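Local coordinates for Tb427.07.360- putative uncharacterized metacyclic invariant surface protein from Trypanosoma brucei (Trypanosoma brucei, PDB 5VTL) that is of unknown function but is an invariant surface protein of the metacyclic trypanosome, built as an extended bundle of long helices, at residues R42-Q46 with A72-E77; S58-V62 with A205-A209; L144-V148 with M167-R171. The contacts are given in a common frame with arbitrary orientation. Residue numbers count along the deposited sequence, not the author numbering.

Interaction 1 of 3, residues R42-Q46 with A72-E77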
loop_
_atom_site.group_PDB
_atom_site.type_symbol
_atom_site.label_atom_id
_atom_site.label_comp_id
_atom_site.label_asym_id
_atom_site.label_seq_id
_atom_site.Cartn_x
_atom_site.Cartn_y
_atom_site.Cartn_z
ATOM N N ARG A 42 20.719 -0.866 -6.843
ATOM C CA ARG A 42 21.406 -1.813 -7.690
ATOM C C ARG A 42 22.498 -1.093 -8.488
ATOM O O ARG A 42 23.613 -1.602 -8.661
ATOM C CB ARG A 42 20.395 -2.512 -8.598
ATOM C CG ARG A 42 20.990 -3.497 -9.622
ATOM C CD ARG A 42 21.279 -2.856 -10.971
ATOM N NE ARG A 42 20.056 -2.352 -11.568
ATOM C CZ ARG A 42 19.993 -1.453 -12.540
ATOM N NH1 ARG A 42 21.095 -0.922 -13.058
ATOM N NH2 ARG A 42 18.808 -1.054 -12.971
ATOM N N GLU A 43 22.188 0.095 -8.979
ATOM C CA GLU A 43 23.208 0.890 -9.678
ATOM C C GLU A 43 24.427 1.136 -8.766
ATOM O O GLU A 43 25.570 1.035 -9.196
ATOM C CB GLU A 43 22.610 2.220 -10.136
ATOM C CG GLU A 43 21.751 2.091 -11.377
ATOM C CD GLU A 43 20.849 3.311 -11.595
ATOM O OE1 GLU A 43 20.968 4.280 -10.818
ATOM O OE2 GLU A 43 20.006 3.275 -12.508
ATOM N N GLY A 44 24.172 1.417 -7.496
ATOM C CA GLY A 44 25.229 1.621 -6.525
ATOM C C GLY A 44 26.061 0.365 -6.318
ATOM O O GLY A 44 27.263 0.439 -6.065
ATOM N N CYS A 45 25.420 -0.798 -6.404
ATOM C CA CYS A 45 26.158 -2.060 -6.326
ATOM C C CYS A 45 27.032 -2.245 -7.540
ATOM O O CYS A 45 28.130 -2.740 -7.434
ATOM C CB CYS A 45 25.216 -3.259 -6.219
ATOM S SG CYS A 45 24.387 -3.352 -4.641
ATOM N N GLN A 46 26.528 -1.884 -8.716
ATOM C CA GLN A 46 27.331 -1.961 -9.925
ATOM C C GLN A 46 28.580 -1.098 -9.822
ATOM O O GLN A 46 29.667 -1.506 -10.268
ATOM C CB GLN A 46 26.472 -1.549 -11.130
ATOM C CG GLN A 46 25.467 -2.635 -11.507
ATOM C CD GLN A 46 24.531 -2.186 -12.596
ATOM O OE1 GLN A 46 23.978 -1.097 -12.522
ATOM N NE2 GLN A 46 24.339 -3.021 -13.607
ATOM N N ALA A 72 26.722 -9.135 -3.396
ATOM C CA ALA A 72 25.808 -8.063 -3.011
ATOM C C ALA A 72 25.049 -7.564 -4.231
ATOM O O ALA A 72 23.847 -7.389 -4.156
ATOM C CB ALA A 72 26.567 -6.943 -2.362
ATOM N N LEU A 73 25.743 -7.373 -5.359
ATOM C CA LEU A 73 25.071 -6.961 -6.611
ATOM C C LEU A 73 24.009 -7.976 -7.013
ATOM O O LEU A 73 22.880 -7.615 -7.374
ATOM C CB LEU A 73 26.066 -6.786 -7.770
ATOM C CG LEU A 73 25.475 -6.531 -9.178
ATOM C CD1 LEU A 73 24.581 -5.306 -9.238
ATOM C CD2 LEU A 73 26.577 -6.349 -10.179
ATOM N N LYS A 74 24.363 -9.254 -6.947
ATOM C CA LYS A 74 23.401 -10.294 -7.264
ATOM C C LYS A 74 22.169 -10.162 -6.358
ATOM O O LYS A 74 21.028 -10.268 -6.833
ATOM C CB LYS A 74 24.050 -11.687 -7.178
ATOM C CG LYS A 74 23.107 -12.826 -7.571
ATOM C CD LYS A 74 23.801 -14.204 -7.613
ATOM C CE LYS A 74 24.075 -14.660 -6.211
ATOM N NZ LYS A 74 22.848 -14.840 -5.349
ATOM N N GLU A 75 22.374 -9.908 -5.063
ATOM C CA GLU A 75 21.249 -9.735 -4.154
ATOM C C GLU A 75 20.392 -8.511 -4.478
ATOM O O GLU A 75 19.168 -8.541 -4.360
ATOM C CB GLU A 75 21.742 -9.631 -2.711
ATOM C CG GLU A 75 21.853 -10.976 -2.052
ATOM C CD GLU A 75 22.308 -10.892 -0.624
ATOM O OE1 GLU A 75 22.011 -11.819 0.151
ATOM O OE2 GLU A 75 22.984 -9.910 -0.291
ATOM N N ALA A 76 21.046 -7.410 -4.813
ATOM C CA ALA A 76 20.345 -6.182 -5.192
ATOM C C ALA A 76 19.561 -6.370 -6.495
ATOM O O ALA A 76 18.450 -5.853 -6.652
ATOM C CB ALA A 76 21.339 -5.052 -5.330
ATOM N N GLU A 77 20.133 -7.114 -7.433
ATOM C CA GLU A 77 19.433 -7.399 -8.691
ATOM C C GLU A 77 18.164 -8.196 -8.406
ATOM O O GLU A 77 17.099 -7.866 -8.918
ATOM C CB GLU A 77 20.356 -8.134 -9.665
ATOM C CG GLU A 77 21.446 -7.226 -10.229
ATOM C CD GLU A 77 22.415 -7.933 -11.159
ATOM O OE1 GLU A 77 22.791 -7.328 -12.189
ATOM O OE2 GLU A 77 22.809 -9.079 -10.861
#
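Two long helices of an extended helical bundle, 4-58 and 63-102, pack antiparallel here as the two arms of a helical hairpin. The short axes of R42-Q46 and A72-E77 come within 8.8 Å at 160°, and CA atoms lie only 5.1 Å apart for R42 and A76 and 5.0 Å for C45 and L73. The small residues C45 and A76 are consistent with this closeness, C45 SG lying 3.6 Å from A76 CB, while the larger L73 packs its CD1 3.7 Å from C45 CB. Helix 157-209 completes this core, its E195 and A198 touching C45 and its A194 touching A76. R42 is central too: its CA lies 4.0 Å from A76 CB, and its CG meets E77 CG at 3.8 Å. Q46 and E77 form the margin, Q46 CG meeting L73 CD1 at 3.6 Å. At the charged end of R42, NE forms a salt bridge with E80, one turn beyond A76 on the partner helix, and R42 NH1 donates to Q46 OE1 at 2.9 Å with an N-H...O angle of 156°.

Interaction 2 of 3, residues S58-V62 with A205-A209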
loop_
_atom_site.group_PDB
_atom_site.type_symbol
_atom_site.label_atom_id
_atom_site.label_comp_id
_atom_site.label_asym_id
_atom_site.label_seq_id
_atom_site.Cartn_x
_atom_site.Cartn_y
_atom_site.Cartn_z
ATOM N N SER A 58 45.299 -3.638 -8.832
ATOM C CA SER A 58 46.561 -3.156 -8.278
ATOM C C SER A 58 47.048 -4.051 -7.160
ATOM O O SER A 58 48.217 -4.007 -6.798
ATOM C CB SER A 58 46.420 -1.718 -7.771
ATOM O OG SER A 58 45.898 -1.686 -6.461
ATOM N N THR A 59 46.157 -4.900 -6.644
ATOM C CA THR A 59 46.373 -5.589 -5.379
ATOM C C THR A 59 45.619 -6.912 -5.336
ATOM O O THR A 59 44.412 -6.923 -5.108
ATOM C CB THR A 59 45.783 -4.715 -4.236
ATOM O OG1 THR A 59 46.321 -3.384 -4.305
ATOM C CG2 THR A 59 46.050 -5.323 -2.875
ATOM N N PRO A 60 46.308 -8.042 -5.516
ATOM C CA PRO A 60 45.535 -9.293 -5.432
ATOM C C PRO A 60 44.928 -9.565 -4.048
ATOM O O PRO A 60 44.086 -10.458 -3.906
ATOM C CB PRO A 60 46.583 -10.363 -5.767
ATOM C CG PRO A 60 47.886 -9.743 -5.390
ATOM C CD PRO A 60 47.738 -8.299 -5.765
ATOM N N LYS A 61 45.352 -8.807 -3.048
ATOM C CA LYS A 61 44.911 -9.014 -1.673
ATOM C C LYS A 61 43.447 -8.640 -1.434
ATOM O O LYS A 61 42.899 -8.913 -0.365
ATOM C CB LYS A 61 45.798 -8.212 -0.725
ATOM C CG LYS A 61 47.274 -8.571 -0.832
ATOM C CD LYS A 61 48.142 -7.782 0.148
ATOM C CE LYS A 61 49.604 -8.224 0.039
ATOM N NZ LYS A 61 50.552 -7.293 0.707
ATOM N N VAL A 62 42.811 -8.006 -2.416
ATOM C CA VAL A 62 41.406 -7.624 -2.263
ATOM C C VAL A 62 40.483 -8.551 -3.046
ATOM O O VAL A 62 39.318 -8.205 -3.302
ATOM C CB VAL A 62 41.181 -6.154 -2.712
ATOM C CG1 VAL A 62 42.139 -5.242 -1.987
ATOM C CG2 VAL A 62 41.371 -6.012 -4.181
ATOM N N ALA A 205 38.339 -2.715 -0.126
ATOM C CA ALA A 205 39.237 -2.987 -1.231
ATOM C C ALA A 205 40.134 -1.795 -1.493
ATOM O O ALA A 205 41.344 -1.933 -1.698
ATOM C CB ALA A 205 38.453 -3.291 -2.483
ATOM N N GLU A 206 39.524 -0.620 -1.524
ATOM C CA GLU A 206 40.278 0.592 -1.834
ATOM C C GLU A 206 41.300 0.896 -0.742
ATOM O O GLU A 206 42.435 1.276 -1.049
ATOM C CB GLU A 206 39.326 1.772 -2.081
ATOM C CG GLU A 206 38.724 1.753 -3.481
ATOM C CD GLU A 206 37.654 2.816 -3.715
ATOM O OE1 GLU A 206 37.314 3.554 -2.767
ATOM O OE2 GLU A 206 37.154 2.888 -4.857
ATOM N N ARG A 207 40.918 0.709 0.521
ATOM C CA ARG A 207 41.834 0.919 1.639
ATOM C C ARG A 207 43.004 -0.042 1.566
ATOM O O ARG A 207 44.149 0.338 1.779
ATOM C CB ARG A 207 41.141 0.708 2.979
ATOM C CG ARG A 207 40.232 1.821 3.403
ATOM C CD ARG A 207 39.790 1.609 4.843
ATOM N NE ARG A 207 39.016 0.371 5.023
ATOM C CZ ARG A 207 37.694 0.316 5.232
ATOM N NH1 ARG A 207 36.960 1.427 5.301
ATOM N NH2 ARG A 207 37.091 -0.859 5.390
ATOM N N THR A 208 42.707 -1.301 1.269
ATOM C CA THR A 208 43.745 -2.311 1.181
ATOM C C THR A 208 44.687 -2.024 0.018
ATOM O O THR A 208 45.895 -2.141 0.163
ATOM C CB THR A 208 43.142 -3.723 1.041
ATOM O OG1 THR A 208 42.349 -4.008 2.192
ATOM C CG2 THR A 208 44.255 -4.780 0.932
ATOM N N ALA A 209 44.144 -1.638 -1.131
ATOM C CA ALA A 209 44.976 -1.330 -2.291
ATOM C C ALA A 209 45.870 -0.111 -2.050
ATOM O O ALA A 209 47.013 -0.067 -2.510
ATOM C CB ALA A 209 44.123 -1.112 -3.508
#
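V62, T208 and A209 bury the largest areas where S58-V62, the connection of the helical hairpin formed by helices 4-58 and 63-102, packs on the C-terminal turn of helix 157-209 at one end of the bundle. V62, the N-cap residue of helix 63-102, gives up 57 Å² to A205-A209. Its CB lies 4.0 Å from A205 CB, and its CG1 reaches A205 O at 3.4 Å and T208 CB at 3.5 Å, so the valine branch rests on one turn of the helix. That turn is intact, since A209 N donates to A205 O at 2.9 Å.

T208 contributes 46 Å²; besides the contact of its CB with V62, its CG2 is 4.1 Å from K61 CB and 4.2 Å from T59 CG2. Its hydroxyl OG1 is engaged with the carbonyl of E204 in its own helix. A209, with 45 Å², packs against the start of the connection. T59 OG1 comes 3.2 Å from A209 CA, and S58 OG lies 3.5 Å from A209 CB. S58 OG and T59 OG1 are hydrogen-bonded at 2.8 Å, and either could be the donor; S58 OG also bonds to A55 O. A55 itself touches both A205 and A209, and F56 touches V62, so the end of helix 4-58 also packs against the contact.

With no hydrogen bond between the two segments, the contact rests on van der Waals packing, including hydroxyl and carbonyl oxygens set against carbon.

Interaction 3 of 3, residues L144-V148 with M167-R171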
loop_
_atom_site.group_PDB
_atom_site.type_symbol
_atom_site.label_atom_id
_atom_site.label_comp_id
_atom_site.label_asym_id
_atom_site.label_seq_id
_atom_site.Cartn_x
_atom_site.Cartn_y
_atom_site.Cartn_z
ATOM N N LEU A 144 -11.899 -0.070 6.416
ATOM C CA LEU A 144 -12.972 -0.879 5.830
ATOM C C LEU A 144 -13.471 -1.936 6.816
ATOM O O LEU A 144 -14.657 -2.241 6.854
ATOM C CB LEU A 144 -12.525 -1.556 4.526
ATOM C CG LEU A 144 -12.152 -0.642 3.355
ATOM C CD1 LEU A 144 -11.641 -1.485 2.215
ATOM C CD2 LEU A 144 -13.310 0.192 2.902
ATOM N N LYS A 145 -12.569 -2.489 7.613
ATOM C CA LYS A 145 -12.948 -3.424 8.662
ATOM C C LYS A 145 -13.856 -2.754 9.685
ATOM O O LYS A 145 -14.898 -3.276 10.040
ATOM C CB LYS A 145 -11.706 -3.966 9.381
ATOM C CG LYS A 145 -12.015 -4.839 10.596
ATOM C CD LYS A 145 -10.750 -5.436 11.204
ATOM C CE LYS A 145 -9.817 -4.386 11.733
ATOM N NZ LYS A 145 -8.707 -4.966 12.521
ATOM N N LYS A 146 -13.438 -1.596 10.179
ATOM C CA LYS A 146 -14.255 -0.878 11.157
ATOM C C LYS A 146 -15.628 -0.514 10.603
ATOM O O LYS A 146 -16.618 -0.526 11.318
ATOM C CB LYS A 146 -13.532 0.392 11.612
ATOM C CG LYS A 146 -12.264 0.128 12.391
ATOM C CD LYS A 146 -12.573 -0.599 13.715
ATOM C CE LYS A 146 -11.661 -1.760 13.979
ATOM N NZ LYS A 146 -11.860 -2.243 15.387
ATOM N N ALA A 147 -15.676 -0.175 9.323
ATOM C CA ALA A 147 -16.933 0.177 8.668
ATOM C C ALA A 147 -17.935 -0.980 8.712
ATOM O O ALA A 147 -19.111 -0.811 9.068
ATOM C CB ALA A 147 -16.658 0.609 7.248
ATOM N N VAL A 148 -17.457 -2.172 8.370
ATOM C CA VAL A 148 -18.311 -3.347 8.400
ATOM C C VAL A 148 -18.711 -3.610 9.849
ATOM O O VAL A 148 -19.873 -3.894 10.152
ATOM C CB VAL A 148 -17.573 -4.549 7.784
ATOM C CG1 VAL A 148 -18.326 -5.845 8.059
ATOM C CG2 VAL A 148 -17.368 -4.318 6.266
ATOM N N MET A 167 -19.042 -7.159 1.209
ATOM C CA MET A 167 -17.760 -6.451 1.267
ATOM C C MET A 167 -16.530 -7.338 1.169
ATOM O O MET A 167 -15.414 -6.835 1.111
ATOM C CB MET A 167 -17.668 -5.652 2.569
ATOM C CG MET A 167 -18.453 -4.376 2.494
ATOM S SD MET A 167 -17.626 -3.226 1.381
ATOM C CE MET A 167 -16.130 -2.890 2.320
ATOM N N ALA A 168 -16.729 -8.644 1.174
ATOM C CA ALA A 168 -15.621 -9.583 1.307
ATOM C C ALA A 168 -14.626 -9.459 0.141
ATOM O O ALA A 168 -13.417 -9.500 0.343
ATOM C CB ALA A 168 -16.152 -10.992 1.403
ATOM N N ASP A 169 -15.150 -9.292 -1.070
ATOM C CA ASP A 169 -14.313 -9.236 -2.277
ATOM C C ASP A 169 -13.448 -7.980 -2.253
ATOM O O ASP A 169 -12.235 -8.055 -2.417
ATOM C CB ASP A 169 -15.188 -9.245 -3.520
ATOM C CG ASP A 169 -15.595 -10.651 -3.955
ATOM O OD1 ASP A 169 -15.431 -11.607 -3.163
ATOM O OD2 ASP A 169 -16.093 -10.798 -5.098
ATOM N N LEU A 170 -14.080 -6.827 -2.040
ATOM C CA LEU A 170 -13.345 -5.564 -1.946
ATOM C C LEU A 170 -12.265 -5.628 -0.881
ATOM O O LEU A 170 -11.114 -5.197 -1.100
ATOM C CB LEU A 170 -14.292 -4.422 -1.615
ATOM C CG LEU A 170 -13.646 -3.088 -1.269
ATOM C CD1 LEU A 170 -12.669 -2.634 -2.353
ATOM C CD2 LEU A 170 -14.758 -2.056 -1.079
ATOM N N ARG A 171 -12.638 -6.154 0.278
ATOM C CA ARG A 171 -11.705 -6.205 1.395
ATOM C C ARG A 171 -10.544 -7.138 1.115
ATOM O O ARG A 171 -9.409 -6.853 1.504
ATOM C CB ARG A 171 -12.449 -6.562 2.672
ATOM C CG ARG A 171 -13.360 -5.400 3.080
ATOM C CD ARG A 171 -14.025 -5.628 4.404
ATOM N NE ARG A 171 -13.025 -5.949 5.406
ATOM C CZ ARG A 171 -13.227 -6.733 6.458
ATOM N NH1 ARG A 171 -14.409 -7.301 6.661
ATOM N NH2 ARG A 171 -12.229 -6.954 7.306
#
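M167 opens M167-R171, which packs on L144-V148 within a helical hairpin made by the consecutive helices 141-154 and 157-209, whose arms are joined near the turn by the C152-C160 disulfide. The short axes run antiparallel at 167° and approach to 11.3 Å. The spacing is wide enough for long side chains to fill: the nearest CA pairs, L144 with R171 and V148 with M167, are 7.0 and 7.8 Å apart. M167 points its CA-to-CB bond toward helix 141-154 and touches it at two levels, its CG lying 3.9 Å from V148 CG2 and its CE 4.2 Å from L144 CD2. All three of its chi angles are m, which folds the thioether back so that the terminal methyl reaches the leucine.

The helix is kinked next, where the backbone N atoms of D169 and L170 lack a bond to the turn before. L170 places its CG 4.3 Å from L144 CD1, a modest contact of two buried leucines.

R171 ends the segment and gives the most area, 77 Å². Its methylenes continue the apolar packing, with CG 4.2 Å from L144 CB and CD 4.0 Å from V148 CG2. The guanidinium then lies along the helix surface, NH2 being 3.7 Å from K145 CB, with K145 CA and L144 O over one face.

Helices 4-58 and 63-102 pack against the pair: F13 touches A147 and M167, L17 touches L170, and A97 and A101 also pack on L170, so the contact joins helix 141-154 to the three-helix core.

How the interactions relate
The three contacts are strung along an elongated molecule whose radius of gyration is 26 Å. Interaction 1 pairs helices 4-58 and 63-102, the hairpin arms whose connection, 58-62, makes interaction 2; their centres are about 20 Å apart, on the same side of the chain's centre. Interaction 3 is on the opposite side, its centre about 40 Å from that of interaction 1 and about 59 Å from that of interaction 2. In sequence, interactions 1 and 2 cross, 58-62 falling between 42-46 and 72-77, whereas interaction 2 spans interaction 3. Helix 157-209 serves both interactions 2 and 3, thereby linking the hairpin turn at one end of the bundle to helix 141-154 toward the other.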